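Long-range contacts in bifunctional protein PutA (Bdellovibrio bacteriovorus, PDB 5UR2), which probably oxidises L-proline in a flavin-dependent domain and then converts the resulting glutamate semialdehyde to L-glutamate with NAD+ as acceptor: residues Ala639-Pro644 with Ala667-Val672; Asn751-Asp756 with Ser781-Val786; Ile895-Glu900 with Glu921-Asn926. All coordinates share one frame; numbering follows the deposited sequence.

Contact 1: residues Ala639-Pro644 with Ala667-Val672; sequences APWNFP and AEQSTV
W641 packs against Q669 between residues 639-644 and 667-672. The indole turns toward the glutamine because W641 CG sits between the backbone N and the carbonyl carbon (chi1 47°). Q669 CG lies over one face of the ring, and the bend at chi2 brings the amide to the pyrrole part, with W641 CD1 and Q669 OE1 3.4 Å apart and the two planes inclined at 47°. NE2 of the same amide is hydrogen-bonded to D824, which ties down the glutamine's end. At the ring edge lies A667, whose CB is 3.9 Å from W641 CB; a methyl group is small enough to let the loops come this close.

S670 and P644 form a second patch of packing. S670 CB meets P644 CB at 3.6 Å, and V583 of helix 572-583 touches both residues. S670 OG also lies 3.2 Å from W641 CA, a close van der Waals approach.

The polar link across the gap runs through water. Water 1 receives the N-H of A667 at 3.0 Å from its N and is bonded to P640 O at 2.9 Å. Water 2 joins P644 O, 2.7 Å away, to both O and OG of S670, so the short serine serves packing and solvent alike.

Within 667-672, a type I beta turn from A667 to S670 leads into helix 671-684. A667 O accepts S670 N and T671 OG1 from opposite faces of its plane, which steadies the turn.

Both segments follow parallel strands, 623-638 and 661-665, of the Rossmann-type NAD-binding domain. The Pro-Trp-Asn-Phe-Pro sequence is characteristic of aldehyde dehydrogenases, and the P640 side chain lies about 7 Å from those of C780 and E746, the predicted active-site residues.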
loop_
_atom_site.group_PDB
_atom_site.type_symbol
_atom_site.label_atom_id
_atom_site.label_comp_id
_atom_site.label_asym_id
_atom_site.label_seq_id
_atom_site.Cartn_x
_atom_site.Cartn_y
_atom_site.Cartn_z
ATOM N N ALA B 639 4.125 21.374 -17.131
ATOM C CA ALA B 639 2.694 21.232 -16.931
ATOM C C ALA B 639 1.919 21.750 -18.135
ATOM O O ALA B 639 2.393 22.627 -18.862
ATOM C CB ALA B 639 2.229 21.980 -15.673
ATOM N N PRO B 640 0.726 21.236 -18.366
ATOM C CA PRO B 640 -0.066 21.681 -19.523
ATOM C C PRO B 640 -0.909 22.909 -19.208
ATOM O O PRO B 640 -0.867 23.431 -18.086
ATOM C CB PRO B 640 -0.943 20.463 -19.821
ATOM C CG PRO B 640 -1.238 19.933 -18.444
ATOM C CD PRO B 640 0.057 20.158 -17.626
ATOM N N TRP B 641 -1.658 23.394 -20.203
ATOM C CA TRP B 641 -2.519 24.560 -20.037
ATOM C C TRP B 641 -3.986 24.211 -19.815
ATOM O O TRP B 641 -4.750 25.091 -19.403
ATOM C CB TRP B 641 -2.410 25.487 -21.262
ATOM C CG TRP B 641 -2.520 24.737 -22.551
ATOM C CD1 TRP B 641 -1.488 24.286 -23.337
ATOM C CD2 TRP B 641 -3.733 24.304 -23.191
ATOM N NE1 TRP B 641 -1.990 23.617 -24.438
ATOM C CE2 TRP B 641 -3.361 23.604 -24.363
ATOM C CE3 TRP B 641 -5.095 24.429 -22.880
ATOM C CZ2 TRP B 641 -4.301 23.037 -25.220
ATOM C CZ3 TRP B 641 -6.029 23.871 -23.731
ATOM C CH2 TRP B 641 -5.627 23.179 -24.891
ATOM N N ASN B 642 -4.419 22.974 -20.104
ATOM C CA ASN B 642 -5.863 22.731 -20.161
ATOM C C ASN B 642 -6.500 22.561 -18.785
ATOM O O ASN B 642 -7.705 22.791 -18.638
ATOM C CB ASN B 642 -6.178 21.534 -21.054
ATOM C CG ASN B 642 -5.725 20.225 -20.466
ATOM O OD1 ASN B 642 -4.722 20.155 -19.756
ATOM N ND2 ASN B 642 -6.448 19.159 -20.792
ATOM N N PHE B 643 -5.746 22.119 -17.779
ATOM C CA PHE B 643 -6.168 22.199 -16.379
ATOM C C PHE B 643 -5.101 23.036 -15.688
ATOM O O PHE B 643 -4.229 22.495 -14.991
ATOM C CB PHE B 643 -6.342 20.824 -15.737
ATOM C CG PHE B 643 -7.555 20.086 -16.224
ATOM C CD1 PHE B 643 -7.513 19.366 -17.406
ATOM C CD2 PHE B 643 -8.741 20.123 -15.505
ATOM C CE1 PHE B 643 -8.638 18.691 -17.874
ATOM C CE2 PHE B 643 -9.874 19.448 -15.960
ATOM C CZ PHE B 643 -9.816 18.734 -17.159
ATOM N N PRO B 644 -5.151 24.359 -15.855
ATOM C CA PRO B 644 -3.942 25.180 -15.658
ATOM C C PRO B 644 -3.502 25.331 -14.211
ATOM O O PRO B 644 -2.316 25.592 -13.988
ATOM C CB PRO B 644 -4.326 26.528 -16.287
ATOM C CG PRO B 644 -5.825 26.569 -16.208
ATOM C CD PRO B 644 -6.295 25.146 -16.354
ATOM N N ALA B 667 3.059 26.139 -18.939
ATOM C CA ALA B 667 2.728 26.351 -20.346
ATOM C C ALA B 667 2.576 27.841 -20.663
ATOM O O ALA B 667 2.002 28.599 -19.880
ATOM C CB ALA B 667 1.434 25.607 -20.687
ATOM N N GLU B 668 3.073 28.261 -21.837
ATOM C CA GLU B 668 3.013 29.678 -22.198
ATOM C C GLU B 668 1.575 30.178 -22.292
ATOM O O GLU B 668 1.333 31.388 -22.174
ATOM C CB GLU B 668 3.721 29.937 -23.544
ATOM C CG GLU B 668 3.401 28.899 -24.614
ATOM C CD GLU B 668 4.122 29.141 -25.933
ATOM O OE1 GLU B 668 5.370 29.089 -25.922
ATOM O OE2 GLU B 668 3.447 29.376 -26.975
ATOM N N GLN B 669 0.619 29.279 -22.513
ATOM C CA GLN B 669 -0.771 29.690 -22.625
ATOM C C GLN B 669 -1.407 29.989 -21.277
ATOM O O GLN B 669 -2.397 30.727 -21.225
ATOM C CB GLN B 669 -1.572 28.601 -23.339
ATOM C CG GLN B 669 -1.126 28.339 -24.764
ATOM C CD GLN B 669 -0.046 27.258 -24.881
ATOM O OE1 GLN B 669 0.612 26.887 -23.896
ATOM N NE2 GLN B 669 0.146 26.753 -26.107
ATOM N N SER B 670 -0.824 29.493 -20.184
ATOM C CA SER B 670 -1.469 29.561 -18.885
ATOM C C SER B 670 -0.496 29.988 -17.780
ATOM O O SER B 670 -0.653 29.594 -16.618
ATOM C CB SER B 670 -2.138 28.219 -18.562
ATOM O OG SER B 670 -1.213 27.147 -18.590
ATOM N N THR B 671 0.465 30.857 -18.103
ATOM C CA THR B 671 1.441 31.270 -17.100
ATOM C C THR B 671 0.883 32.303 -16.122
ATOM O O THR B 671 1.324 32.352 -14.969
ATOM C CB THR B 671 2.706 31.768 -17.795
ATOM O OG1 THR B 671 3.275 30.684 -18.542
ATOM C CG2 THR B 671 3.728 32.282 -16.780
ATOM N N VAL B 672 -0.098 33.111 -16.522
ATOM C CA VAL B 672 -0.762 33.965 -15.531
ATOM C C VAL B 672 -1.414 33.116 -14.442
ATOM O O VAL B 672 -1.338 33.443 -13.249
ATOM C CB VAL B 672 -1.781 34.906 -16.203
ATOM C CG1 VAL B 672 -2.472 35.757 -15.168
ATOM C CG2 VAL B 672 -1.091 35.789 -17.209
HETATM O O HOH W 1 1.254 24.954 -16.853
HETATM O O HOH W 2 -0.688 26.865 -15.702
#

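Contact 2: residues Asn751-Asp756 with Ser781-Val786; sequences NAVIID and SAASRV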
loop_
_atom_site.group_PDB
_atom_site.type_symbol
_atom_site.label_atom_id
_atom_site.label_comp_id
_atom_site.label_asym_id
_atom_site.label_seq_id
_atom_site.Cartn_x
_atom_site.Cartn_y
_atom_site.Cartn_z
ATOM N N ASN B 751 -10.384 8.635 -27.016
ATOM C CA ASN B 751 -11.282 7.924 -26.123
ATOM C C ASN B 751 -12.663 7.717 -26.741
ATOM O O ASN B 751 -13.247 8.638 -27.319
ATOM C CB ASN B 751 -11.387 8.701 -24.816
ATOM C CG ASN B 751 -10.030 9.134 -24.310
ATOM O OD1 ASN B 751 -9.187 8.293 -23.960
ATOM N ND2 ASN B 751 -9.795 10.442 -24.284
ATOM N N ALA B 752 -13.198 6.509 -26.568
ATOM C CA ALA B 752 -14.462 6.119 -27.164
ATOM C C ALA B 752 -15.512 5.881 -26.083
ATOM O O ALA B 752 -15.198 5.477 -24.960
ATOM C CB ALA B 752 -14.295 4.860 -28.022
ATOM N N VAL B 753 -16.764 6.164 -26.429
ATOM C CA VAL B 753 -17.924 5.738 -25.658
ATOM C C VAL B 753 -18.719 4.766 -26.528
ATOM O O VAL B 753 -19.027 5.070 -27.688
ATOM C CB VAL B 753 -18.787 6.939 -25.226
ATOM C CG1 VAL B 753 -20.008 6.455 -24.431
ATOM C CG2 VAL B 753 -17.960 7.906 -24.390
ATOM N N ILE B 754 -19.026 3.592 -25.986
ATOM C CA ILE B 754 -19.799 2.587 -26.709
ATOM C C ILE B 754 -21.258 2.719 -26.301
ATOM O O ILE B 754 -21.570 2.803 -25.106
ATOM C CB ILE B 754 -19.288 1.166 -26.428
ATOM C CG1 ILE B 754 -17.822 1.029 -26.825
ATOM C CG2 ILE B 754 -20.138 0.144 -27.211
ATOM C CD1 ILE B 754 -17.213 -0.285 -26.392
ATOM N N ILE B 755 -22.150 2.740 -27.283
ATOM C CA ILE B 755 -23.586 2.822 -27.048
ATOM C C ILE B 755 -24.200 1.474 -27.394
ATOM O O ILE B 755 -24.313 1.119 -28.573
ATOM C CB ILE B 755 -24.242 3.935 -27.870
ATOM C CG1 ILE B 755 -23.505 5.258 -27.678
ATOM C CG2 ILE B 755 -25.710 4.025 -27.515
ATOM C CD1 ILE B 755 -23.463 5.736 -26.254
ATOM N N ASP B 756 -24.596 0.717 -26.372
ATOM C CA ASP B 756 -25.279 -0.549 -26.587
ATOM C C ASP B 756 -26.700 -0.304 -27.095
ATOM O O ASP B 756 -27.252 0.789 -26.971
ATOM C CB ASP B 756 -25.335 -1.357 -25.291
ATOM C CG ASP B 756 -25.509 -2.843 -25.534
ATOM O OD1 ASP B 756 -25.691 -3.244 -26.711
ATOM O OD2 ASP B 756 -25.491 -3.602 -24.538
ATOM N N SER B 781 -8.981 13.230 -21.544
ATOM C CA SER B 781 -10.035 12.254 -21.309
ATOM C C SER B 781 -11.235 12.423 -22.241
ATOM O O SER B 781 -12.191 11.645 -22.132
ATOM C CB SER B 781 -10.505 12.346 -19.847
ATOM O OG SER B 781 -10.980 13.657 -19.556
ATOM N N ALA B 782 -11.209 13.412 -23.138
ATOM C CA ALA B 782 -12.401 13.776 -23.901
ATOM C C ALA B 782 -12.835 12.643 -24.825
ATOM O O ALA B 782 -12.006 11.948 -25.425
ATOM C CB ALA B 782 -12.141 15.044 -24.721
ATOM N N ALA B 783 -14.146 12.461 -24.942
ATOM C CA ALA B 783 -14.695 11.504 -25.897
ATOM C C ALA B 783 -14.627 12.097 -27.304
ATOM O O ALA B 783 -15.341 13.055 -27.620
ATOM C CB ALA B 783 -16.123 11.128 -25.519
ATOM N N SER B 784 -13.777 11.521 -28.158
ATOM C CA SER B 784 -13.711 11.901 -29.563
ATOM C C SER B 784 -14.273 10.833 -30.483
ATOM O O SER B 784 -14.434 11.086 -31.688
ATOM C CB SER B 784 -12.256 12.213 -29.959
ATOM O OG SER B 784 -11.395 11.121 -29.637
ATOM N N ARG B 785 -14.589 9.657 -29.948
ATOM C CA ARG B 785 -15.148 8.553 -30.713
ATOM C C ARG B 785 -16.401 8.079 -30.001
ATOM O O ARG B 785 -16.388 7.875 -28.783
ATOM C CB ARG B 785 -14.139 7.407 -30.846
ATOM C CG ARG B 785 -12.885 7.754 -31.652
ATOM C CD ARG B 785 -11.985 6.545 -31.762
ATOM N NE ARG B 785 -11.590 6.038 -30.451
ATOM C CZ ARG B 785 -11.366 4.759 -30.177
ATOM N NH1 ARG B 785 -11.511 3.833 -31.124
ATOM N NH2 ARG B 785 -11.019 4.403 -28.948
ATOM N N VAL B 786 -17.492 7.936 -30.745
ATOM C CA VAL B 786 -18.724 7.378 -30.208
ATOM C C VAL B 786 -19.075 6.187 -31.078
ATOM O O VAL B 786 -19.363 6.345 -32.268
ATOM C CB VAL B 786 -19.855 8.411 -30.156
ATOM C CG1 VAL B 786 -21.071 7.844 -29.431
ATOM C CG2 VAL B 786 -19.365 9.673 -29.435
HETATM O O HOH W 3 -10.146 11.596 -27.317
#
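N751 ND2 donates to A782 O across 2.9 Å, with an N-H...O angle of 165°. The acceptor lies in the amide plane of N751, whereas the donor stands above the plane of the A782 carbonyl. The same ND2 reaches C780 O, and OD1 accepts from T904 N, so the amide uses both its ends; asparagine suits the place because it offers donor and acceptor from one short side chain.

Main-chain bonds then join the parallel strands. V753 N bonds to R785 O at 2.9 Å. N751 O is gripped by two successive N-H groups, those of S784 at 3.0 Å and R785 at 3.1 Å. Water 3 closes this end, 2.7 Å from A782 O and also bonded to N751 N and S784 OG.

On one face of the sheet, A752 and R785 lie side by side. The arginine chain bends at chi3 (-58°), bringing its guanidinium over A752 CB, with NH2 3.4 Å from that methyl. An alanine offers a low, apolar platform for the flat group. On the other face, V753 CG2 touches A783 CB at 3.9 Å, and V768 of helix 761-773 packs on both V753 and V786. That helix completes the beta-alpha-beta unit with strands 751-755 and 783-789. Farther along, I755 CG1 meets V786 CG1 at 4.0 Å; branched side chains suit these buried strands.

The chemistry implies two tasks. R785 gives NH1 to I895 O and NH2 to A896 O, and its positive charge probably gains stability beside the carbonyl-rich end of helix 889-896. N751, by holding the carbonyls of C780 and A782, fixes the main chain on either side of S781, next to the predicted active-site cysteine.

Contact 3: residues Ile895-Glu900 with Glu921-Asn926; sequences IANSTE and ELEVGN
N897 and E923 bring the two backbones closest, with CA atoms 6.0 Å apart, at a point where 921-926 leaves helix 912-921 at L922 and E923 centres an inverse gamma turn. The N897 side chain faces this turn with CG beside its own backbone N and anti to the carbonyl carbon (chi1 -74°). From there OD1 accepts E923 N at 2.8 Å in a nearly straight bond, 167° at the hydrogen. ND2 of the same amide donates to E921 O, 3.0 Å away.

The extended E923 side chain crosses N897 at about a right angle, and its carboxylate stacks on the amide with the planes 29° apart, OE1 lying 3.7 Å from N897 CG. That oxygen also forms a salt bridge to K947, which holds the carboxylate in place. Beneath, L922 CD1 packs on A896 CB at 3.5 Å, a branched side chain against a small methyl.

Asparagine fits here because its primary amide imitates a peptide group. Offering one acceptor and one donor, it satisfies E923 N and E921 O on both sides of L922, and so fastens the exit of helix 912-921 through neutral hydrogen bonds, while E923 pairs with K947 and E921 with R917.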
loop_
_atom_site.group_PDB
_atom_site.type_symbol
_atom_site.label_atom_id
_atom_site.label_comp_id
_atom_site.label_asym_id
_atom_site.label_seq_id
_atom_site.Cartn_x
_atom_site.Cartn_y
_atom_site.Cartn_z
ATOM N N ILE B 895 -13.076 -2.079 -32.387
ATOM C CA ILE B 895 -12.827 -0.697 -32.778
ATOM C C ILE B 895 -12.329 0.112 -31.590
ATOM O O ILE B 895 -11.363 0.880 -31.706
ATOM C CB ILE B 895 -14.090 -0.078 -33.406
ATOM C CG1 ILE B 895 -14.378 -0.758 -34.744
ATOM C CG2 ILE B 895 -13.926 1.427 -33.575
ATOM C CD1 ILE B 895 -15.700 -0.377 -35.340
ATOM N N ALA B 896 -12.957 -0.062 -30.423
ATOM C CA ALA B 896 -12.552 0.740 -29.275
ATOM C C ALA B 896 -11.099 0.479 -28.911
ATOM O O ALA B 896 -10.392 1.400 -28.493
ATOM C CB ALA B 896 -13.471 0.468 -28.080
ATOM N N ASN B 897 -10.629 -0.749 -29.102
ATOM C CA ASN B 897 -9.283 -1.155 -28.725
ATOM C C ASN B 897 -8.239 -0.919 -29.816
ATOM O O ASN B 897 -7.070 -1.247 -29.605
ATOM C CB ASN B 897 -9.287 -2.639 -28.344
ATOM C CG ASN B 897 -9.921 -2.887 -26.997
ATOM O OD1 ASN B 897 -9.857 -2.047 -26.089
ATOM N ND2 ASN B 897 -10.558 -4.038 -26.861
ATOM N N SER B 898 -8.616 -0.339 -30.952
ATOM C CA SER B 898 -7.779 -0.331 -32.139
ATOM C C SER B 898 -6.860 0.885 -32.249
ATOM O O SER B 898 -6.216 1.046 -33.285
ATOM C CB SER B 898 -8.674 -0.411 -33.384
ATOM O OG SER B 898 -9.416 0.805 -33.559
ATOM N N THR B 899 -6.764 1.733 -31.223
ATOM C CA THR B 899 -5.940 2.930 -31.321
ATOM C C THR B 899 -4.589 2.735 -30.630
ATOM O O THR B 899 -4.295 1.703 -30.025
ATOM C CB THR B 899 -6.633 4.177 -30.732
ATOM O OG1 THR B 899 -6.542 4.167 -29.300
ATOM C CG2 THR B 899 -8.101 4.272 -31.138
ATOM N N GLU B 900 -3.763 3.781 -30.737
ATOM C CA GLU B 900 -2.501 3.913 -30.029
ATOM C C GLU B 900 -2.678 4.129 -28.533
ATOM O O GLU B 900 -1.715 3.968 -27.781
ATOM C CB GLU B 900 -1.745 5.122 -30.595
ATOM C CG GLU B 900 -0.602 4.838 -31.533
ATOM C CD GLU B 900 0.137 6.121 -31.919
ATOM O OE1 GLU B 900 -0.407 7.233 -31.715
ATOM O OE2 GLU B 900 1.279 6.016 -32.410
ATOM N N GLU B 921 -12.641 -6.438 -21.211
ATOM C CA GLU B 921 -12.020 -6.385 -22.534
ATOM C C GLU B 921 -11.677 -4.991 -23.045
ATOM O O GLU B 921 -10.874 -4.885 -23.976
ATOM C CB GLU B 921 -12.918 -7.060 -23.586
ATOM C CG GLU B 921 -13.227 -8.510 -23.315
ATOM C CD GLU B 921 -14.261 -9.063 -24.288
ATOM O OE1 GLU B 921 -14.173 -8.733 -25.493
ATOM O OE2 GLU B 921 -15.177 -9.803 -23.851
ATOM N N LEU B 922 -12.273 -3.929 -22.514
ATOM C CA LEU B 922 -11.938 -2.595 -22.997
ATOM C C LEU B 922 -10.600 -2.184 -22.401
ATOM O O LEU B 922 -10.466 -2.130 -21.175
ATOM C CB LEU B 922 -13.028 -1.590 -22.628
ATOM C CG LEU B 922 -12.810 -0.187 -23.192
ATOM C CD1 LEU B 922 -12.668 -0.250 -24.714
ATOM C CD2 LEU B 922 -13.978 0.712 -22.796
ATOM N N GLU B 923 -9.617 -1.888 -23.260
ATOM C CA GLU B 923 -8.244 -1.604 -22.813
ATOM C C GLU B 923 -8.080 -0.107 -22.540
ATOM O O GLU B 923 -7.614 0.667 -23.380
ATOM C CB GLU B 923 -7.247 -2.105 -23.856
ATOM C CG GLU B 923 -7.279 -3.637 -24.036
ATOM C CD GLU B 923 -6.637 -4.113 -25.350
ATOM O OE1 GLU B 923 -6.301 -3.263 -26.209
ATOM O OE2 GLU B 923 -6.459 -5.344 -25.517
ATOM N N VAL B 924 -8.456 0.308 -21.324
ATOM C CA VAL B 924 -8.327 1.698 -20.885
ATOM C C VAL B 924 -7.927 1.744 -19.412
ATOM O O VAL B 924 -8.155 0.805 -18.648
ATOM C CB VAL B 924 -9.628 2.515 -21.088
ATOM C CG1 VAL B 924 -9.956 2.682 -22.584
ATOM C CG2 VAL B 924 -10.795 1.854 -20.326
ATOM N N GLY B 925 -7.319 2.863 -19.012
ATOM C CA GLY B 925 -6.951 3.027 -17.616
ATOM C C GLY B 925 -8.079 3.529 -16.742
ATOM O O GLY B 925 -8.076 3.295 -15.534
ATOM N N ASN B 926 -9.034 4.248 -17.324
ATOM C CA ASN B 926 -10.218 4.720 -16.614
ATOM C C ASN B 926 -11.430 4.303 -17.424
ATOM O O ASN B 926 -11.677 4.848 -18.509
ATOM C CB ASN B 926 -10.201 6.230 -16.399
ATOM C CG ASN B 926 -9.333 6.636 -15.231
ATOM O OD1 ASN B 926 -8.114 6.803 -15.360
ATOM N ND2 ASN B 926 -9.955 6.784 -14.073
#

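Along the chain the contacts come in series, 1, 2 and 3, all within the aldehyde dehydrogenase part. Contact 1 stands apart, its centre 26 Å from that of contact 2 and 28 Å from that of contact 3; it sits beside the sheet containing strands 623-638 and 661-665. Contact 2 joins two strands of another sheet, and contact 3 lies in the loops at its border; their centres are 10 Å apart and they touch. Strand 901-908, which pairs with strand 751-755, starts just after 895-900, and strand 926-929, which also pairs with it, starts at the end of 921-926. N926 continues this sheet into the second subunit. Nearest atoms of contacts 1 and 2 are about 6 Å apart, consistent with two domains meeting around the predicted active site.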